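Local coordinates for protein alpha-galactosidase 1 (PDB 3LRL) that hydrolyses terminal, non-reducing alpha-D-galactose residues of alpha-galactosides, including galactose oligosaccharides, galactomannans and galactolipids, as a secreted yeast glycosidase of family 27, at residues 71-76 / 118-123; 149-154 / 186-191. The protein carries 1 engineered substitution. All coordinates share one frame; numbering follows the deposited sequence.

Contact 1 of 2, residues 71-76 / 118-123; sequences LDDCWS and EYTCAG. With GLA (alpha-D-galactopyranose), chain D; GLC (alpha-D-glucopyranose), chain B.
In the galactose pocket, at the C-terminal end of the TIM-barrel strands, the carboxylate of Asp-73 reaches across to the type I turn of Thr-120 to Gly-123. Its two oxygens serve different partners. On its syn lone pair, OD1 accepts the hydroxyl hydrogen of Thr-120 OG1 at 2.7 Å. On its anti side, a little out of the carboxylate plane, the same OD1 accepts Cys-74 N, also at 2.7 Å. OD2 takes Ala-122 N at 2.9 Å, on the syn side but 32° out of plane. The bound galactose donates its O6 hydroxyl to Asp-73 OD2 at 3.1 Å. Three protein donors on two oxygens should restrict rotation of the carboxylate and keep OD2 directed to galactose O6. An aspartate suits the place because its short arm offers two acceptors close to the backbone.

Thr-120 places OG1 between its backbone N and carbonyl carbon (chi1 66°), where it can donate to Asp-73 while accepting Tyr-124 N. Small Ala-122 lets the turn close on the carboxylate, and its CB lies 3.8 Å from Cys-74 SG, whose disulfide partner is Cys-42. Gly-123, at a positive phi of 93°, ends the turn. Cys-121 faces the sugar, its SG 3.1 Å from galactose O5. Asp-72, also a substrate-binding residue, accepts Asp-73 N on OD2 at 2.7 Å, while its OD1 forms a salt bridge with Lys-147, a third residue of that site.

The loops leave adjacent strands, 68-70 and 109-115; Trp-37 of helix 37-40 packs on Asp-72, Asp-73 and Cys-74, and Tyr-113 of strand 109-115 lies against Asp-73 and Thr-120.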
loop_
_atom_site.group_PDB
_atom_site.type_symbol
_atom_site.label_atom_id
_atom_site.label_comp_id
_atom_site.label_asym_id
_atom_site.label_seq_id
_atom_site.Cartn_x
_atom_site.Cartn_y
_atom_site.Cartn_z
ATOM N N LEU A 71 -13.359 1.296 -33.980
ATOM C CA LEU A 71 -12.221 0.558 -34.508
ATOM C C LEU A 71 -11.132 0.524 -33.444
ATOM O O LEU A 71 -10.812 1.553 -32.832
ATOM C CB LEU A 71 -11.706 1.179 -35.818
ATOM C CG LEU A 71 -10.492 0.516 -36.492
ATOM C CD1 LEU A 71 -10.697 -0.982 -36.843
ATOM C CD2 LEU A 71 -10.055 1.292 -37.721
ATOM N N ASP A 72 -10.575 -0.663 -33.219
ATOM C CA ASP A 72 -9.681 -0.902 -32.093
ATOM C C ASP A 72 -8.246 -1.042 -32.612
ATOM O O ASP A 72 -7.917 -0.494 -33.661
ATOM C CB ASP A 72 -10.162 -2.120 -31.283
ATOM C CG ASP A 72 -9.685 -2.092 -29.841
ATOM O OD1 ASP A 72 -10.436 -1.598 -28.962
ATOM O OD2 ASP A 72 -8.545 -2.550 -29.593
ATOM N N ASP A 73 -7.397 -1.767 -31.896
ATOM C CA ASP A 73 -5.976 -1.879 -32.241
ATOM C C ASP A 73 -5.724 -2.400 -33.661
ATOM O O ASP A 73 -6.652 -2.834 -34.356
ATOM C CB ASP A 73 -5.295 -2.808 -31.233
ATOM C CG ASP A 73 -3.870 -2.415 -30.927
ATOM O OD1 ASP A 73 -3.187 -1.772 -31.746
ATOM O OD2 ASP A 73 -3.424 -2.782 -29.834
ATOM N N CYS A 74 -4.457 -2.339 -34.077
ATOM C CA CYS A 74 -3.937 -2.980 -35.313
ATOM C C CYS A 74 -4.397 -2.387 -36.626
ATOM O O CYS A 74 -4.450 -3.098 -37.619
ATOM C CB CYS A 74 -4.265 -4.480 -35.351
ATOM S SG CYS A 74 -4.301 -5.302 -33.756
ATOM N N TRP A 75 -4.739 -1.108 -36.643
ATOM C CA TRP A 75 -5.246 -0.488 -37.859
ATOM C C TRP A 75 -4.178 0.230 -38.691
ATOM O O TRP A 75 -4.403 0.547 -39.853
ATOM C CB TRP A 75 -6.350 0.486 -37.494
ATOM C CG TRP A 75 -5.887 1.614 -36.643
ATOM C CD1 TRP A 75 -5.890 1.662 -35.284
ATOM C CD2 TRP A 75 -5.341 2.877 -37.091
ATOM N NE1 TRP A 75 -5.390 2.868 -34.850
ATOM C CE2 TRP A 75 -5.054 3.637 -35.933
ATOM C CE3 TRP A 75 -5.091 3.442 -38.355
ATOM C CZ2 TRP A 75 -4.520 4.929 -35.994
ATOM C CZ3 TRP A 75 -4.561 4.722 -38.419
ATOM C CH2 TRP A 75 -4.279 5.455 -37.236
ATOM N N SER A 76 -3.035 0.520 -38.083
ATOM C CA SER A 76 -2.019 1.350 -38.716
ATOM C C SER A 76 -0.847 0.524 -39.236
ATOM O O SER A 76 -0.712 -0.670 -38.923
ATOM C CB SER A 76 -1.538 2.449 -37.756
ATOM O OG SER A 76 -1.025 1.904 -36.557
ATOM N N GLU A 118 4.478 4.312 -26.021
ATOM C CA GLU A 118 5.305 4.163 -27.200
ATOM C C GLU A 118 4.679 3.246 -28.263
ATOM O O GLU A 118 4.828 3.450 -29.474
ATOM C CB GLU A 118 6.631 3.599 -26.743
ATOM C CG GLU A 118 7.688 3.663 -27.771
ATOM C CD GLU A 118 8.960 2.984 -27.326
ATOM O OE1 GLU A 118 9.895 2.972 -28.165
ATOM O OE2 GLU A 118 9.034 2.463 -26.162
ATOM N N TYR A 119 3.994 2.219 -27.810
ATOM C CA TYR A 119 3.329 1.310 -28.734
ATOM C C TYR A 119 1.910 1.129 -28.232
ATOM O O TYR A 119 1.611 1.440 -27.061
ATOM C CB TYR A 119 4.065 -0.050 -28.809
ATOM C CG TYR A 119 5.512 0.063 -29.246
ATOM C CD1 TYR A 119 6.545 0.034 -28.314
ATOM C CD2 TYR A 119 5.844 0.229 -30.592
ATOM C CE1 TYR A 119 7.882 0.158 -28.707
ATOM C CE2 TYR A 119 7.180 0.359 -31.012
ATOM C CZ TYR A 119 8.196 0.321 -30.064
ATOM O OH TYR A 119 9.517 0.444 -30.468
ATOM N N THR A 120 1.038 0.641 -29.108
ATOM C CA THR A 120 -0.261 0.153 -28.676
ATOM C C THR A 120 -0.064 -1.223 -28.024
ATOM O O THR A 120 1.033 -1.803 -28.086
ATOM C CB THR A 120 -1.268 0.087 -29.857
ATOM O OG1 THR A 120 -0.848 -0.898 -30.804
ATOM C CG2 THR A 120 -1.402 1.448 -30.560
ATOM N N CYS A 121 -1.096 -1.764 -27.392
ATOM C CA CYS A 121 -0.937 -3.084 -26.746
ATOM C C CYS A 121 -0.522 -4.192 -27.698
ATOM O O CYS A 121 0.214 -5.080 -27.304
ATOM C CB CYS A 121 -2.172 -3.491 -25.958
ATOM S SG CYS A 121 -2.628 -2.293 -24.710
ATOM N N ALA A 122 -0.963 -4.128 -28.954
ATOM C CA ALA A 122 -0.569 -5.116 -29.973
ATOM C C ALA A 122 0.702 -4.722 -30.740
ATOM O O ALA A 122 1.073 -5.373 -31.720
ATOM C CB ALA A 122 -1.709 -5.380 -30.932
ATOM N N GLY A 123 1.357 -3.643 -30.304
ATOM C CA GLY A 123 2.686 -3.280 -30.814
ATOM C C GLY A 123 2.734 -2.318 -31.984
ATOM O O GLY A 123 3.796 -2.123 -32.603
HETATM C C1 GLA D . -6.186 -3.569 -23.370
HETATM C C2 GLA D . -7.525 -2.809 -23.117
HETATM C C3 GLA D . -8.367 -2.833 -24.413
HETATM C C4 GLA D . -7.568 -2.673 -25.750
HETATM C C5 GLA D . -6.277 -3.500 -25.803
HETATM C C6 GLA D . -5.450 -3.162 -27.048
HETATM O O2 GLA D . -8.241 -3.309 -21.940
HETATM O O3 GLA D . -9.412 -1.892 -24.311
HETATM O O4 GLA D . -7.216 -1.337 -26.039
HETATM O O5 GLA D . -5.534 -3.239 -24.610
HETATM O O6 GLA D . -5.487 -4.171 -28.047
HETATM C C1 GLC B . -1.930 -7.017 -23.378
HETATM C C2 GLC B . -1.338 -7.438 -22.014
HETATM C C3 GLC B . -2.311 -7.352 -20.832
HETATM C C4 GLC B . -3.119 -6.055 -20.921
HETATM C C5 GLC B . -3.894 -6.030 -22.231
HETATM C C6 GLC B . -4.622 -4.701 -22.286
HETATM O O1 GLC B . -0.934 -6.304 -24.078
HETATM O O2 GLC B . -0.801 -8.750 -22.107
HETATM O O3 GLC B . -1.564 -7.360 -19.647
HETATM O O4 GLC B . -4.045 -5.885 -19.865
HETATM O O5 GLC B . -3.064 -6.156 -23.382
HETATM O O6 GLC B . -5.857 -4.883 -22.928
#

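Contact 2 of 2, residues 149-154 / 186-191; sequences DNCYNK and CNWGQD. With GLA (alpha-D-galactopyranose), chain D.
Gln-190 OE1 accepts a hydrogen from Asn-150 ND2 at 2.7 Å, in a fairly straight bond (159° at the hydrogen). The two amide planes stand nearly perpendicular, and the donor lies well above the plane of the Gln-190 side-chain carbonyl, while the acceptor stays close to the amide plane of Asn-150. Asn-150 puts its CG anti to the backbone N (chi1 -174°), which carries the amide across the gap, and it uses both ends: OD1 accepts Asn-153 ND2 at 2.8 Å and has a weak bond from Arg-166. One water accepts from both Asn-153 ND2 and Gln-190 NE2. The amides of Asn-150 and Gln-190 thus each donate and accept, which suits a buried spot.

The loops follow neighbouring TIM-barrel strands, 145-149 and 182-185, and 186-191 folds back through a type I' turn from Asn-187 to Gln-190. Trp-188 and Gly-189 take its positive-phi corners, an easy conformation for glycine. The turn brings the indole over Asn-150, whose CB sits above the six-membered ring in a CH-pi contact, 4.0 Å from its centroid. At the edge of that ring lies Cys-151 SG, 4.0 Å from Trp-188 CZ2.

Asp-149, the catalytic nucleophile, has its OD1 held by Asn-150 N at 2.7 Å on the anti lone pair, while OD2 is hydrogen-bonded to Tyr-113 OH and faces the galactose. Its CA also meets Cys-186 O in a CA-H...O contact of 3.3 Å. The small side chain of Cys-186 lies against the sugar, SG 3.3 Å from galactose O3, with Arg-205 beside it.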
loop_
_atom_site.group_PDB
_atom_site.type_symbol
_atom_site.label_atom_id
_atom_site.label_comp_id
_atom_site.label_asym_id
_atom_site.label_seq_id
_atom_site.Cartn_x
_atom_site.Cartn_y
_atom_site.Cartn_z
ATOM N N ASP A 149 -5.469 3.923 -24.776
ATOM C CA ASP A 149 -4.962 2.806 -23.968
ATOM C C ASP A 149 -3.782 3.201 -23.051
ATOM O O ASP A 149 -3.443 4.385 -22.953
ATOM C CB ASP A 149 -4.579 1.653 -24.913
ATOM C CG ASP A 149 -4.860 0.277 -24.327
ATOM O OD1 ASP A 149 -4.582 0.041 -23.129
ATOM O OD2 ASP A 149 -5.341 -0.583 -25.088
ATOM N N ASN A 150 -3.159 2.211 -22.394
ATOM C CA ASN A 150 -2.109 2.457 -21.389
ATOM C C ASN A 150 -0.906 1.502 -21.451
ATOM O O ASN A 150 -0.156 1.339 -20.478
ATOM C CB ASN A 150 -2.739 2.437 -20.001
ATOM C CG ASN A 150 -1.765 2.836 -18.873
ATOM O OD1 ASN A 150 -0.948 3.742 -19.007
ATOM N ND2 ASN A 150 -1.884 2.162 -17.754
ATOM N N CYS A 151 -0.730 0.864 -22.598
ATOM C CA CYS A 151 0.409 -0.022 -22.830
ATOM C C CYS A 151 1.665 0.782 -23.174
ATOM O O CYS A 151 1.584 1.821 -23.831
ATOM C CB CYS A 151 0.081 -1.048 -23.928
ATOM S SG CYS A 151 -1.088 -2.353 -23.364
ATOM N N TYR A 152 2.808 0.290 -22.699
ATOM C CA TYR A 152 4.135 0.844 -22.982
ATOM C C TYR A 152 4.202 2.345 -22.681
ATOM O O TYR A 152 4.623 3.150 -23.507
ATOM C CB TYR A 152 4.589 0.481 -24.424
ATOM C CG TYR A 152 4.492 -1.008 -24.683
ATOM C CD1 TYR A 152 3.455 -1.542 -25.461
ATOM C CD2 TYR A 152 5.419 -1.892 -24.116
ATOM C CE1 TYR A 152 3.344 -2.925 -25.672
ATOM C CE2 TYR A 152 5.322 -3.262 -24.311
ATOM C CZ TYR A 152 4.286 -3.775 -25.087
ATOM O OH TYR A 152 4.201 -5.143 -25.261
ATOM N N ASN A 153 3.794 2.705 -21.473
ATOM C CA ASN A 153 3.695 4.113 -21.093
ATOM C C ASN A 153 5.006 4.739 -20.623
ATOM O O ASN A 153 5.027 5.883 -20.178
ATOM C CB ASN A 153 2.584 4.312 -20.063
ATOM C CG ASN A 153 2.760 3.438 -18.837
ATOM O OD1 ASN A 153 3.887 3.134 -18.435
ATOM N ND2 ASN A 153 1.645 3.042 -18.227
ATOM N N LYS A 154 6.091 3.971 -20.740
ATOM C CA LYS A 154 7.475 4.437 -20.501
ATOM C C LYS A 154 7.708 4.995 -19.102
ATOM O O LYS A 154 8.345 6.039 -18.932
ATOM C CB LYS A 154 7.907 5.450 -21.576
ATOM C CG LYS A 154 7.901 4.887 -22.997
ATOM C CD LYS A 154 7.869 5.987 -24.054
ATOM C CE LYS A 154 9.260 6.281 -24.571
ATOM N NZ LYS A 154 9.285 7.484 -25.463
ATOM N N CYS A 186 -8.498 4.437 -21.227
ATOM C CA CYS A 186 -8.285 3.002 -21.014
ATOM C C CYS A 186 -6.956 2.823 -20.269
ATOM O O CYS A 186 -5.937 2.486 -20.859
ATOM C CB CYS A 186 -8.295 2.278 -22.358
ATOM S SG CYS A 186 -8.258 0.478 -22.310
ATOM N N ASN A 187 -6.948 3.115 -18.973
ATOM C CA ASN A 187 -5.760 2.867 -18.136
ATOM C C ASN A 187 -6.057 1.955 -16.956
ATOM O O ASN A 187 -5.238 1.843 -16.047
ATOM C CB ASN A 187 -5.085 4.164 -17.661
ATOM C CG ASN A 187 -5.704 4.748 -16.400
ATOM O OD1 ASN A 187 -6.909 4.690 -16.178
ATOM N ND2 ASN A 187 -4.865 5.353 -15.578
ATOM N N TRP A 188 -7.226 1.307 -16.982
ATOM C CA TRP A 188 -7.525 0.177 -16.092
ATOM C C TRP A 188 -7.661 0.577 -14.614
ATOM O O TRP A 188 -7.388 -0.229 -13.692
ATOM C CB TRP A 188 -6.458 -0.905 -16.245
ATOM C CG TRP A 188 -5.967 -1.114 -17.665
ATOM C CD1 TRP A 188 -6.735 -1.320 -18.783
ATOM C CD2 TRP A 188 -4.601 -1.187 -18.097
ATOM N NE1 TRP A 188 -5.936 -1.486 -19.880
ATOM C CE2 TRP A 188 -4.620 -1.407 -19.494
ATOM C CE3 TRP A 188 -3.358 -1.076 -17.441
ATOM C CZ2 TRP A 188 -3.442 -1.516 -20.254
ATOM C CZ3 TRP A 188 -2.191 -1.180 -18.194
ATOM C CH2 TRP A 188 -2.245 -1.420 -19.588
ATOM N N GLY A 189 -8.067 1.828 -14.400
ATOM C CA GLY A 189 -8.207 2.381 -13.065
ATOM C C GLY A 189 -6.906 2.705 -12.379
ATOM O O GLY A 189 -6.901 3.035 -11.172
ATOM N N GLN A 190 -5.800 2.625 -13.123
ATOM C CA GLN A 190 -4.472 2.840 -12.553
ATOM C C GLN A 190 -4.333 4.255 -11.962
ATOM O O GLN A 190 -4.770 5.252 -12.573
ATOM C CB GLN A 190 -3.393 2.537 -13.595
ATOM C CG GLN A 190 -1.917 2.569 -13.134
ATOM C CD GLN A 190 -0.975 2.165 -14.276
ATOM O OE1 GLN A 190 -0.850 2.871 -15.317
ATOM N NE2 GLN A 190 -0.331 1.017 -14.108
ATOM N N ASP A 191 -3.736 4.319 -10.770
ATOM C CA ASP A 191 -3.556 5.582 -10.038
ATOM C C ASP A 191 -4.867 6.337 -9.768
ATOM O O ASP A 191 -4.904 7.563 -9.830
ATOM C CB ASP A 191 -2.515 6.492 -10.717
ATOM C CG ASP A 191 -1.212 5.776 -10.967
ATOM O OD1 ASP A 191 -0.758 5.094 -10.033
ATOM O OD2 ASP A 191 -0.646 5.870 -12.083
HETATM C C1 GLA D . -6.186 -3.569 -23.370
HETATM C C2 GLA D . -7.525 -2.809 -23.117
HETATM C C3 GLA D . -8.367 -2.833 -24.413
HETATM C C4 GLA D . -7.568 -2.673 -25.750
HETATM C C5 GLA D . -6.277 -3.500 -25.803
HETATM C C6 GLA D . -5.450 -3.162 -27.048
HETATM O O2 GLA D . -8.241 -3.309 -21.940
HETATM O O3 GLA D . -9.412 -1.892 -24.311
HETATM O O4 GLA D . -7.216 -1.337 -26.039
HETATM O O5 GLA D . -5.534 -3.239 -24.610
HETATM O O6 GLA D . -5.487 -4.171 -28.047
HETATM O O HOH W 1 1.725 0.723 -16.276
#

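Contacts 1 and 2 are both buried and, together, join loops at the ends of four consecutive barrel strands, 68-70, 109-115, 145-149 and 182-185. A disulfide between Cys-121 SG and Cys-151 SG ties one to the other, and Glu-118 N probably hydrogen-bonds Tyr-152 O. Both border the same galactose and come within reach of a second subunit. Their chemistry differs: in contact 1 one substrate-binding carboxylate gathers backbone and hydroxyl donors, over a small interface of 158 Å², whereas contact 2, with 312 Å², holds the nucleophile itself, with the indole bordering the sugars and neutral amides and a water farther from the galactose.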